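Local coordinates for uridine phosphorylase (Phytophthora capsici LT1534, PDB 6KD3) that catalyses the reversible phosphorolysis of uridine to uracil and ribose 1-phosphate, at the interface of chains A and B. Numbering follows the deposited sequence. Chains: chain A/B, Uridine phosphorylase.

Contacts 1 and 2 are neighbours, the centres of their C-alpha atoms about 10 Å apart, and they share A:Asn21, A:Ile24 and B:Asp221. The N-terminal arm of chain A thus passes from the polar contact 1 into the looser contact 2. Contact 3 has the chains in exchanged roles; its C-alpha centre is about 32 Å from that of contact 1 and about 40 Å from that of contact 2. Its A:Glu215 is the counterpart of B:Glu215 in contact 1, so by the two-fold symmetry contact 3 borders the twin of contact 1. Repeated about the axis, the contacts join two copies in a dimer that is probably the functional unit, as in related uridine phosphorylases.

Contact 1: the interface of chains A and B. Residues chain A 19-21, 24, 117, 121, 124-125, 178, 260-261; chain B 212, 214-215, 221-225.
With CG anti to the backbone N (chi1 173°), B:Asp212 turns its carboxylate to the rim of the A:His121 imidazole, while B:Tyr214, CG anti to its carbonyl carbon, sends its ring to the same histidine. The two rings meet edge-to-face, centroids 4.6 Å apart and planes turned by 64°. B:Glu215, extended beyond CG, brings OE1 into the imidazole plane, where NE2 of A:His121 gives it a weak hydrogen bond of 3.4 Å. Its OE2 forms a 2.7 Å salt bridge with NH2 of A:Arg178, the N-H meeting its syn lone pair tip to tip, so the two oxygens of one carboxylate are divided between imidazole and guanidinium. Behind it, the B:Glu215 N-H reaches B:Asp212 OD2 (3.0 Å) from above the carboxylate plane. The side-chain amine NZ of A:Lys125, its chain bent at chi3, hydrogen-bonds to the backbone O of B:Asp221 nearly along the C=O axis. B:Ala223 CB packs among A:Val19, A:Thr124 and A:Leu261. B:Cys225 N donates to A:Arg20 O (2.9 Å) in the carbonyl plane, beside a parallel bridge of A:Arg20 with B:Ile224. The N-terminal arm and helix 112-130 of chain A thus grip the loop following strand 206-209 of chain B.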
ATOM      1  N   VAL A  19      -4.600 -13.813  19.003  1.00 51.04           N
ATOM      2  CA  VAL A  19      -4.822 -12.415  18.679  1.00 38.29           C
ATOM      3  C   VAL A  19      -5.070 -11.710  19.998  1.00 45.00           C
ATOM      4  O   VAL A  19      -6.068 -11.993  20.668  1.00 53.82           O
ATOM      5  CB  VAL A  19      -6.013 -12.226  17.728  1.00 32.71           C
ATOM      6  CG1 VAL A  19      -5.716 -12.856  16.388  1.00 31.05           C
ATOM      7  N   ARG A  20      -4.159 -10.818  20.389  1.00 44.11           N
ATOM      8  CA  ARG A  20      -4.409 -10.006  21.576  1.00 40.72           C
ATOM      9  C   ARG A  20      -5.554  -9.032  21.320  1.00 47.74           C
ATOM     10  O   ARG A  20      -5.349  -7.816  21.361  1.00 54.12           O
ATOM     11  CB  ARG A  20      -3.163  -9.233  22.017  1.00 40.53           C
ATOM     12  CG  ARG A  20      -2.153 -10.069  22.800  1.00 44.00           C
ATOM     13  N   ASN A  21      -6.748  -9.560  21.031  1.00 37.51           N
ATOM     14  CA  ASN A  21      -7.975  -8.772  21.003  1.00 35.87           C
ATOM     15  C   ASN A  21      -9.028  -9.568  21.749  1.00 38.89           C
ATOM     16  O   ASN A  21      -9.313 -10.716  21.391  1.00 36.89           O
ATOM     17  CB  ASN A  21      -8.434  -8.463  19.567  1.00 43.91           C
ATOM     18  CG  ASN A  21      -9.556  -7.423  19.503  1.00 37.72           C
ATOM     19  OD1 ASN A  21     -10.739  -7.758  19.622  1.00 39.80           O
ATOM     20  ND2 ASN A  21      -9.187  -6.162  19.304  1.00 31.14           N
ATOM     21  N   ILE A  24     -13.156  -9.353  20.084  1.00 30.71           N
ATOM     22  CA  ILE A  24     -13.604 -10.286  19.060  1.00 33.34           C
ATOM     23  C   ILE A  24     -14.540 -11.327  19.659  1.00 39.69           C
ATOM     24  O   ILE A  24     -15.563 -11.684  19.056  1.00 41.15           O
ATOM     25  CB  ILE A  24     -12.393 -10.924  18.364  1.00 35.91           C
ATOM     26  CG1 ILE A  24     -11.828  -9.928  17.373  1.00 25.81           C
ATOM     27  CG2 ILE A  24     -12.783 -12.182  17.624  1.00 29.72           C
ATOM     28  CD1 ILE A  24     -12.906  -9.265  16.590  1.00 35.61           C
ATOM     29  N   SER A 117      -0.314  -4.180   6.616  1.00 19.67           N
ATOM     30  CA  SER A 117      -0.852  -4.414   7.959  1.00 19.45           C
ATOM     31  C   SER A 117      -2.283  -4.921   7.937  1.00 25.40           C
ATOM     32  O   SER A 117      -2.680  -5.678   8.831  1.00 34.27           O
ATOM     33  CB  SER A 117      -0.832  -3.162   8.817  1.00 20.68           C
ATOM     34  OG  SER A 117      -1.936  -3.224   9.730  1.00 23.07           O
ATOM     35  N   HIS A 121      -3.466  -8.076   9.601  1.00 12.02           N
ATOM     36  CA  HIS A 121      -4.439  -7.961  10.685  1.00 16.21           C
ATOM     37  C   HIS A 121      -5.605  -8.920  10.450  1.00 14.74           C
ATOM     38  O   HIS A 121      -5.898  -9.777  11.285  1.00 10.53           O
ATOM     39  CB  HIS A 121      -4.946  -6.514  10.788  1.00 27.45           C
ATOM     40  CG  HIS A 121      -4.217  -5.654  11.779  1.00 20.36           C
ATOM     41  ND1 HIS A 121      -3.986  -4.313  11.564  1.00 23.29           N
ATOM     42  CD2 HIS A 121      -3.723  -5.928  13.008  1.00 22.84           C
ATOM     43  CE1 HIS A 121      -3.356  -3.803  12.607  1.00 24.76           C
ATOM     44  NE2 HIS A 121      -3.188  -4.762  13.498  1.00 27.82           N
ATOM     45  N   THR A 124      -4.651 -12.669  10.628  1.00 12.24           N
ATOM     46  CA  THR A 124      -4.504 -13.166  11.987  1.00 12.40           C
ATOM     47  C   THR A 124      -5.816 -13.758  12.502  1.00 15.62           C
ATOM     48  O   THR A 124      -5.871 -14.934  12.871  1.00 15.15           O
ATOM     49  CB  THR A 124      -4.016 -12.026  12.881  1.00 14.31           C
ATOM     50  OG1 THR A 124      -2.689 -11.639  12.499  1.00 10.00           O
ATOM     51  N   LYS A 125      -6.893 -12.956  12.504  1.00 16.64           N
ATOM     52  CA  LYS A 125      -8.216 -13.450  12.872  1.00 13.16           C
ATOM     53  C   LYS A 125      -8.747 -14.466  11.877  1.00 14.61           C
ATOM     54  O   LYS A 125      -9.485 -15.374  12.269  1.00 16.11           O
ATOM     55  CB  LYS A 125      -9.208 -12.301  12.957  1.00 20.61           C
ATOM     56  CG  LYS A 125      -8.867 -11.277  13.994  1.00 21.67           C
ATOM     57  CD  LYS A 125      -9.440  -9.924  13.684  1.00 15.73           C
ATOM     58  CE  LYS A 125     -10.490  -9.960  12.603  1.00 25.21           C
ATOM     59  NZ  LYS A 125     -11.086  -8.601  12.428  1.00 27.90           N
ATOM     60  N   ARG A 178       6.981  -1.042  18.759  1.00 12.15           N
ATOM     61  CA  ARG A 178       6.987  -2.495  18.770  1.00 15.00           C
ATOM     62  C   ARG A 178       8.219  -3.035  18.076  1.00 16.82           C
ATOM     63  O   ARG A 178       8.577  -2.572  16.989  1.00 21.31           O
ATOM     64  CB  ARG A 178       5.730  -3.079  18.127  1.00 19.20           C
ATOM     65  CG  ARG A 178       4.742  -3.649  19.162  1.00 19.63           C
ATOM     66  CD  ARG A 178       3.632  -4.467  18.515  1.00 23.32           C
ATOM     67  NE  ARG A 178       2.304  -4.165  19.063  1.00 18.60           N
ATOM     68  CZ  ARG A 178       1.548  -3.157  18.634  1.00 26.41           C
ATOM     69  NH1 ARG A 178       2.006  -2.367  17.672  1.00 32.49           N
ATOM     70  NH2 ARG A 178       0.339  -2.931  19.152  1.00 25.42           N
ATOM     71  N   LYS A 260       4.251 -10.374  17.761  1.00 24.23           N
ATOM     72  CA  LYS A 260       3.155 -10.146  18.713  1.00 39.53           C
ATOM     73  C   LYS A 260       1.810 -10.713  18.228  1.00 33.67           C
ATOM     74  O   LYS A 260       0.736 -10.238  18.641  1.00 19.88           O
ATOM     75  CB  LYS A 260       3.005  -8.652  19.036  1.00 29.79           C
ATOM     76  N   LEU A 261       1.846 -11.678  17.313  1.00 28.13           N
ATOM     77  CA  LEU A 261       0.723 -12.578  17.096  1.00 25.59           C
ATOM     78  C   LEU A 261       1.121 -14.025  17.375  1.00 35.30           C
ATOM     79  O   LEU A 261       0.380 -14.948  17.014  1.00 32.18           O
ATOM     80  CB  LEU A 261       0.179 -12.430  15.673  1.00 26.02           C
ATOM     81  CG  LEU A 261      -0.967 -11.432  15.479  1.00 22.27           C
TER
ATOM     82  N   ASP B 212      -2.015   2.692  10.091  1.00 25.98           N
ATOM     83  CA  ASP B 212      -2.489   1.341  10.377  1.00 29.83           C
ATOM     84  C   ASP B 212      -3.996   1.371  10.562  1.00 30.93           C
ATOM     85  O   ASP B 212      -4.532   2.229  11.278  1.00 25.09           O
ATOM     86  CB  ASP B 212      -1.808   0.750  11.625  1.00 33.96           C
ATOM     87  CG  ASP B 212      -2.412  -0.618  12.048  1.00 41.42           C
ATOM     88  OD1 ASP B 212      -2.375  -1.549  11.202  1.00 40.71           O
ATOM     89  OD2 ASP B 212      -2.908  -0.778  13.198  1.00 42.35           O
ATOM     90  N   TYR B 214      -6.284  -0.685  11.968  1.00 38.44           N
ATOM     91  CA  TYR B 214      -6.968  -0.950  13.228  1.00 28.81           C
ATOM     92  C   TYR B 214      -6.543   0.074  14.281  1.00 32.26           C
ATOM     93  O   TYR B 214      -7.306   0.990  14.591  1.00 33.18           O
ATOM     94  CB  TYR B 214      -6.716  -2.402  13.627  1.00 23.38           C
ATOM     95  CG  TYR B 214      -7.480  -3.364  12.743  1.00 34.55           C
ATOM     96  CD1 TYR B 214      -6.996  -3.739  11.491  1.00 35.51           C
ATOM     97  CD2 TYR B 214      -8.673  -3.931  13.164  1.00 35.79           C
ATOM     98  CE1 TYR B 214      -7.712  -4.651  10.685  1.00 32.92           C
ATOM     99  CE2 TYR B 214      -9.374  -4.827  12.370  1.00 30.07           C
ATOM    100  CZ  TYR B 214      -8.900  -5.172  11.136  1.00 29.86           C
ATOM    101  OH  TYR B 214      -9.590  -6.059  10.351  1.00 28.77           O
ATOM    102  N   GLU B 215      -5.308  -0.024  14.790  1.00 35.08           N
ATOM    103  CA  GLU B 215      -4.948   0.716  16.006  1.00 32.64           C
ATOM    104  C   GLU B 215      -4.623   2.193  15.743  1.00 36.04           C
ATOM    105  O   GLU B 215      -4.933   3.058  16.576  1.00 31.72           O
ATOM    106  CB  GLU B 215      -3.777   0.026  16.706  1.00 28.27           C
ATOM    107  CG  GLU B 215      -3.728  -1.469  16.519  1.00 25.97           C
ATOM    108  CD  GLU B 215      -2.329  -1.997  16.681  1.00 37.45           C
ATOM    109  OE1 GLU B 215      -1.790  -2.533  15.682  1.00 31.37           O
ATOM    110  OE2 GLU B 215      -1.764  -1.867  17.793  1.00 46.23           O
ATOM    111  N   ASP B 221     -11.406  -4.659  16.642  1.00 34.40           N
ATOM    112  CA  ASP B 221     -11.562  -5.983  16.054  1.00 32.63           C
ATOM    113  C   ASP B 221     -10.356  -6.362  15.201  1.00 38.97           C
ATOM    114  O   ASP B 221     -10.497  -7.056  14.187  1.00 40.18           O
ATOM    115  CB  ASP B 221     -12.863  -6.095  15.243  1.00 36.15           C
ATOM    116  CG  ASP B 221     -13.164  -4.855  14.427  1.00 33.74           C
ATOM    117  OD1 ASP B 221     -13.292  -3.782  15.039  1.00 39.57           O
ATOM    118  OD2 ASP B 221     -13.314  -4.948  13.186  1.00 23.17           O
ATOM    119  N   GLY B 222      -9.155  -5.960  15.626  1.00 43.78           N
ATOM    120  CA  GLY B 222      -7.933  -6.407  14.970  1.00 34.57           C
ATOM    121  C   GLY B 222      -7.248  -7.573  15.649  1.00 40.13           C
ATOM    122  O   GLY B 222      -7.893  -8.570  15.996  1.00 42.66           O
ATOM    123  N   ALA B 223      -5.939  -7.466  15.847  1.00 37.28           N
ATOM    124  CA  ALA B 223      -5.215  -8.482  16.601  1.00 54.13           C
ATOM    125  C   ALA B 223      -4.445  -7.943  17.800  1.00 42.62           C
ATOM    126  O   ALA B 223      -4.311  -8.672  18.787  1.00 41.78           O
ATOM    127  CB  ALA B 223      -4.244  -9.249  15.688  1.00 32.78           C
ATOM    128  N   ILE B 224      -3.959  -6.706  17.765  1.00 42.46           N
ATOM    129  CA  ILE B 224      -3.032  -6.184  18.766  1.00 35.21           C
ATOM    130  C   ILE B 224      -3.704  -4.971  19.393  1.00 42.89           C
ATOM    131  O   ILE B 224      -3.492  -3.833  18.966  1.00 49.91           O
ATOM    132  CB  ILE B 224      -1.672  -5.831  18.162  1.00 34.41           C
ATOM    133  CG1 ILE B 224      -1.281  -6.868  17.094  1.00 22.62           C
ATOM    134  N   CYS B 225      -4.513  -5.212  20.422  1.00 46.56           N
ATOM    135  CA  CYS B 225      -5.465  -4.239  20.945  1.00 37.94           C
ATOM    136  C   CYS B 225      -5.193  -4.011  22.416  1.00 40.78           C
ATOM    137  O   CYS B 225      -5.184  -4.965  23.203  1.00 40.98           O
ATOM    138  CB  CYS B 225      -6.899  -4.732  20.763  1.00 43.71           C
ATOM    139  SG  CYS B 225      -8.162  -3.487  20.981  1.00 52.99           S
TER

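Contact 2: the interface of chains A and B. Residues chain A 21, 23-24, 27, 29; chain B 220-221, 280.
The backbone is extended at A:Met27 and A:Ser29, whereas A:His23 and A:Ile24 have helix-like torsions, so the arm of chain A turns before it runs out along chain B. Within that turn OD1 of the A:Asn21 amide takes a weak 2.9 Å hydrogen bond from A:Ile24 N. The carbonyl O of B:Leu220 faces the beta-carbon of A:His23 at 3.4 Å; the imidazole beyond CG is not modelled and its role cannot be read. A:Met27 reaches out with its chain extended beyond CG (chi2 179°) and crosses B:Asp221 obliquely, its methyl CE lying 3.7 Å from the aspartate CB. B:Asp221 holds CG in the crowded position between its backbone N and carbonyl carbon (chi1 40°), leaving CB to meet both A:Met27 and the A:Ile24 methyl. Farther along, B:Gln280 extends its amide toward the backbone of A:Ser29, but NE2 stays 3.8 Å from the serine O, a loose approach rather than a bond. No hydrogen bond crosses this patch, so shape and weak apolar packing carry it. It lies in the loop leading to strand 31-32 of chain A, set against two loops of chain B, one following strand 206-209 and the other shortly before helix 285-291.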
ATOM      1  N   ASN A  21      -6.748  -9.560  21.031  1.00 37.51           N
ATOM      2  CA  ASN A  21      -7.975  -8.772  21.003  1.00 35.87           C
ATOM      3  C   ASN A  21      -9.028  -9.568  21.749  1.00 38.89           C
ATOM      4  O   ASN A  21      -9.313 -10.716  21.391  1.00 36.89           O
ATOM      5  CB  ASN A  21      -8.434  -8.463  19.567  1.00 43.91           C
ATOM      6  CG  ASN A  21      -9.556  -7.423  19.503  1.00 37.72           C
ATOM      7  OD1 ASN A  21     -10.739  -7.758  19.622  1.00 39.80           O
ATOM      8  ND2 ASN A  21      -9.187  -6.162  19.304  1.00 31.14           N
ATOM      9  N   HIS A  23     -12.256  -8.089  22.347  1.00 37.11           N
ATOM     10  CA  HIS A  23     -13.571  -7.698  21.853  1.00 38.51           C
ATOM     11  C   HIS A  23     -14.024  -8.511  20.644  1.00 35.17           C
ATOM     12  O   HIS A  23     -15.181  -8.379  20.226  1.00 35.29           O
ATOM     13  CB  HIS A  23     -13.565  -6.206  21.530  1.00 33.85           C
ATOM     14  CG  HIS A  23     -13.345  -5.330  22.726  1.00 23.42           C
ATOM     15  N   ILE A  24     -13.156  -9.353  20.084  1.00 30.71           N
ATOM     16  CA  ILE A  24     -13.604 -10.286  19.060  1.00 33.34           C
ATOM     17  C   ILE A  24     -14.540 -11.327  19.659  1.00 39.69           C
ATOM     18  O   ILE A  24     -15.563 -11.684  19.056  1.00 41.15           O
ATOM     19  CB  ILE A  24     -12.393 -10.924  18.364  1.00 35.91           C
ATOM     20  CG1 ILE A  24     -11.828  -9.928  17.373  1.00 25.81           C
ATOM     21  CG2 ILE A  24     -12.783 -12.182  17.624  1.00 29.72           C
ATOM     22  CD1 ILE A  24     -12.906  -9.265  16.590  1.00 35.61           C
ATOM     23  N   MET A  27     -18.587 -10.237  19.950  1.00 31.26           N
ATOM     24  CA  MET A  27     -19.097  -9.871  18.635  1.00 36.03           C
ATOM     25  C   MET A  27     -19.909 -11.038  18.102  1.00 47.77           C
ATOM     26  O   MET A  27     -19.425 -12.177  18.103  1.00 50.66           O
ATOM     27  CB  MET A  27     -17.980  -9.558  17.640  1.00 38.78           C
ATOM     28  CG  MET A  27     -17.931  -8.113  17.231  1.00 44.99           C
ATOM     29  SD  MET A  27     -16.581  -7.813  16.092  1.00 65.21           S
ATOM     30  CE  MET A  27     -16.465  -6.029  16.236  1.00 41.77           C
ATOM     31  N   SER A  29     -20.759 -11.451  14.920  1.00 40.04           N
ATOM     32  CA  SER A  29     -20.289 -11.851  13.601  1.00 46.71           C
ATOM     33  C   SER A  29     -19.098 -10.991  13.190  1.00 40.55           C
ATOM     34  O   SER A  29     -19.035  -9.795  13.501  1.00 42.83           O
ATOM     35  CB  SER A  29     -21.401 -11.751  12.535  1.00 37.93           C
ATOM     36  OG  SER A  29     -21.704 -10.405  12.209  1.00 27.08           O
TER
ATOM     37  N   LEU B 220     -11.922  -1.898  17.398  1.00 33.61           N
ATOM     38  CA  LEU B 220     -11.955  -2.972  18.393  1.00 35.60           C
ATOM     39  C   LEU B 220     -12.070  -4.365  17.768  1.00 43.33           C
ATOM     40  O   LEU B 220     -12.756  -5.221  18.338  1.00 40.70           O
ATOM     41  CB  LEU B 220     -13.113  -2.729  19.359  1.00 33.09           C
ATOM     42  CG  LEU B 220     -13.557  -1.338  19.856  1.00 29.22           C
ATOM     43  CD1 LEU B 220     -14.763  -1.485  20.743  1.00 25.74           C
ATOM     44  CD2 LEU B 220     -12.471  -0.553  20.581  1.00 28.35           C
ATOM     45  N   ASP B 221     -11.406  -4.659  16.642  1.00 34.40           N
ATOM     46  CA  ASP B 221     -11.562  -5.983  16.054  1.00 32.63           C
ATOM     47  C   ASP B 221     -10.356  -6.362  15.201  1.00 38.97           C
ATOM     48  O   ASP B 221     -10.497  -7.056  14.187  1.00 40.18           O
ATOM     49  CB  ASP B 221     -12.863  -6.095  15.243  1.00 36.15           C
ATOM     50  CG  ASP B 221     -13.164  -4.855  14.427  1.00 33.74           C
ATOM     51  OD1 ASP B 221     -13.292  -3.782  15.039  1.00 39.57           O
ATOM     52  OD2 ASP B 221     -13.314  -4.948  13.186  1.00 23.17           O
ATOM     53  N   GLN B 280     -18.319  -1.634  12.867  1.00 55.69           N
ATOM     54  CA  GLN B 280     -18.863  -2.327  11.712  1.00 60.60           C
ATOM     55  C   GLN B 280     -20.182  -1.665  11.328  1.00 54.63           C
ATOM     56  O   GLN B 280     -20.857  -1.058  12.167  1.00 42.15           O
ATOM     57  CB  GLN B 280     -19.055  -3.819  12.013  1.00 65.35           C
ATOM     58  CG  GLN B 280     -18.710  -4.751  10.859  1.00 65.51           C
ATOM     59  CD  GLN B 280     -18.595  -6.199  11.313  1.00 57.64           C
ATOM     60  OE1 GLN B 280     -19.237  -7.087  10.744  1.00 59.06           O
ATOM     61  NE2 GLN B 280     -17.779  -6.445  12.343  1.00 43.44           N
TER

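Contact 3: the interface of chains A and B. Residues chain A 215-216, 218, 226-227, 231-232, 235; chain B 171-173.
B:Leu173 is the plug of this apolar patch, burying 111 Å² against chain A. Its methyl CD1 sits over one face of the A:Tyr227 phenol ring, 3.7 Å from the centroid and displaced toward the rim, a CH-pi contact in which the two side chains cross at about a right angle. The other methyl, CD2, turns to the beta-carbon side of A:Phe235 on helix 230-242, whose ring is not modelled beyond CG, and comes within 4.0 Å of A:Gly218 CA. Its neighbour B:Val172 takes the edge of the same phenol: CG1, anti to the backbone N (chi1 171°), lies in the ring plane, 3.5 Å from A:Tyr227 CE2. Together the two residues hold the ring at face and rim. The second valine methyl, CG2, touches the carboxylate of A:Glu215, 3.3 Å from OE2, with the glutamate chain extended beyond CG. B:Ala171 adds its carbonyl beside A:Gly216. Farther out, the backbone of B:Leu173 has a positive phi of 66°, a left-handed turn that probably helps direct its side chain into chain A. A:Tyr227 has CG in the crowded position between its backbone N and carbonyl carbon (chi1 54°), with the hydroxyl directed to the A:Gly218 backbone. There its OH gives a weak 2.9 Å hydrogen bond to the backbone O of A:Gly218.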
ATOM      1  N   GLU A 215      12.851   9.335  -1.242  1.00 12.06           N
ATOM      2  CA  GLU A 215      13.731  10.083  -0.365  1.00 15.64           C
ATOM      3  C   GLU A 215      14.218   9.221   0.776  1.00 17.08           C
ATOM      4  O   GLU A 215      15.371   9.345   1.195  1.00 14.07           O
ATOM      5  CB  GLU A 215      13.019  11.309   0.176  1.00 24.45           C
ATOM      6  CG  GLU A 215      12.484  12.264  -0.837  1.00 18.29           C
ATOM      7  CD  GLU A 215      11.782  13.344  -0.142  1.00 17.99           C
ATOM      8  OE1 GLU A 215      10.539  13.353  -0.151  1.00 20.74           O
ATOM      9  OE2 GLU A 215      12.494  14.150   0.484  1.00 29.27           O
ATOM     10  N   GLY A 216      13.338   8.370   1.318  1.00 24.06           N
ATOM     11  CA  GLY A 216      13.725   7.537   2.447  1.00 14.91           C
ATOM     12  C   GLY A 216      14.939   6.710   2.114  1.00 19.74           C
ATOM     13  O   GLY A 216      15.985   6.798   2.775  1.00 17.25           O
ATOM     14  N   GLY A 218      17.513   7.019   0.430  1.00 15.60           N
ATOM     15  CA  GLY A 218      18.650   7.694  -0.168  1.00 16.09           C
ATOM     16  C   GLY A 218      18.400   8.374  -1.511  1.00 20.60           C
ATOM     17  O   GLY A 218      18.964   9.438  -1.767  1.00 29.28           O
ATOM     18  N   GLU A 226      16.536  17.086  -0.963  1.00 22.45           N
ATOM     19  CA  GLU A 226      17.246  18.054  -0.126  1.00 29.82           C
ATOM     20  C   GLU A 226      18.518  17.446   0.454  1.00 32.38           C
ATOM     21  O   GLU A 226      18.859  17.638   1.631  1.00 34.65           O
ATOM     22  CB  GLU A 226      16.350  18.618   0.984  1.00 32.81           C
ATOM     23  CG  GLU A 226      15.754  17.620   1.959  1.00 23.83           C
ATOM     24  N   TYR A 227      19.244  16.733  -0.402  1.00 28.23           N
ATOM     25  CA  TYR A 227      20.524  16.117  -0.090  1.00 27.77           C
ATOM     26  C   TYR A 227      21.110  15.665  -1.423  1.00 29.93           C
ATOM     27  O   TYR A 227      20.426  15.688  -2.451  1.00 28.27           O
ATOM     28  CB  TYR A 227      20.349  14.943   0.875  1.00 24.04           C
ATOM     29  CG  TYR A 227      19.348  13.938   0.353  1.00 27.92           C
ATOM     30  CD1 TYR A 227      19.679  13.097  -0.713  1.00 25.79           C
ATOM     31  CD2 TYR A 227      18.067  13.832   0.904  1.00 23.21           C
ATOM     32  CE1 TYR A 227      18.777  12.187  -1.213  1.00 25.02           C
ATOM     33  CE2 TYR A 227      17.161  12.897   0.416  1.00 17.95           C
ATOM     34  CZ  TYR A 227      17.530  12.083  -0.649  1.00 18.79           C
ATOM     35  OH  TYR A 227      16.674  11.152  -1.175  1.00 18.92           O
ATOM     36  N   ASP A 231      25.923  12.680   0.623  1.00 23.86           N
ATOM     37  CA  ASP A 231      25.127  12.584   1.842  1.00 20.02           C
ATOM     38  C   ASP A 231      24.176  11.393   1.854  1.00 24.54           C
ATOM     39  O   ASP A 231      23.719  11.012   2.937  1.00 20.50           O
ATOM     40  CB  ASP A 231      24.304  13.868   2.044  1.00 26.41           C
ATOM     41  CG  ASP A 231      25.090  15.146   1.681  1.00 27.26           C
ATOM     42  OD1 ASP A 231      25.888  15.595   2.533  1.00 24.03           O
ATOM     43  OD2 ASP A 231      24.902  15.709   0.566  1.00 23.85           O
ATOM     44  N   LYS A 232      23.841  10.830   0.674  1.00 29.34           N
ATOM     45  CA  LYS A 232      23.201   9.516   0.589  1.00 16.66           C
ATOM     46  C   LYS A 232      24.216   8.401   0.812  1.00 21.17           C
ATOM     47  O   LYS A 232      23.873   7.352   1.371  1.00 29.78           O
ATOM     48  CB  LYS A 232      22.526   9.337  -0.767  1.00 17.62           C
ATOM     49  CG  LYS A 232      22.454   7.873  -1.253  1.00 20.23           C
ATOM     50  CD  LYS A 232      22.024   7.783  -2.707  1.00 18.73           C
ATOM     51  CE  LYS A 232      22.931   6.920  -3.529  1.00 21.38           C
ATOM     52  NZ  LYS A 232      22.716   7.188  -4.976  1.00 23.20           N
ATOM     53  N   PHE A 235      24.546   7.943   4.803  1.00 26.21           N
ATOM     54  CA  PHE A 235      23.435   7.149   5.329  1.00 12.83           C
ATOM     55  C   PHE A 235      23.595   5.687   4.939  1.00 16.19           C
ATOM     56  O   PHE A 235      23.948   4.862   5.791  1.00 16.53           O
ATOM     57  CB  PHE A 235      22.094   7.692   4.843  1.00 13.58           C
ATOM     58  CG  PHE A 235      20.887   7.049   5.503  1.00 17.23           C
TER
ATOM     59  N   ALA B 171      10.340  10.888   6.364  1.00 44.32           N
ATOM     60  CA  ALA B 171      11.677  10.383   6.672  1.00 38.79           C
ATOM     61  C   ALA B 171      12.632  10.815   5.570  1.00 34.64           C
ATOM     62  O   ALA B 171      12.366  10.544   4.396  1.00 34.03           O
ATOM     63  CB  ALA B 171      11.675   8.861   6.797  1.00 17.47           C
ATOM     64  N   VAL B 172      13.687  11.553   5.823  1.00 26.72           N
ATOM     65  CA  VAL B 172      14.538  11.943   4.700  1.00 33.74           C
ATOM     66  C   VAL B 172      15.946  11.700   5.156  1.00 37.35           C
ATOM     67  O   VAL B 172      16.708  12.628   5.403  1.00 38.66           O
ATOM     68  CB  VAL B 172      14.361  13.403   4.338  1.00 24.63           C
ATOM     69  CG1 VAL B 172      15.409  13.783   3.355  1.00 26.52           C
ATOM     70  CG2 VAL B 172      13.005  13.594   3.728  1.00 27.46           C
ATOM     71  N   LEU B 173      16.193  10.423   5.449  1.00 23.53           N
ATOM     72  CA  LEU B 173      17.375   9.850   6.049  1.00 28.73           C
ATOM     73  C   LEU B 173      17.545  10.345   7.535  1.00 37.04           C
ATOM     74  O   LEU B 173      18.594  10.178   8.092  1.00 40.58           O
ATOM     75  CB  LEU B 173      18.636  10.084   5.174  1.00 35.32           C
ATOM     76  CG  LEU B 173      18.902   9.924   3.641  1.00 27.53           C
ATOM     77  CD1 LEU B 173      19.376  11.177   2.969  1.00 27.22           C
ATOM     78  CD2 LEU B 173      19.991   8.912   3.366  1.00 22.55           C
TER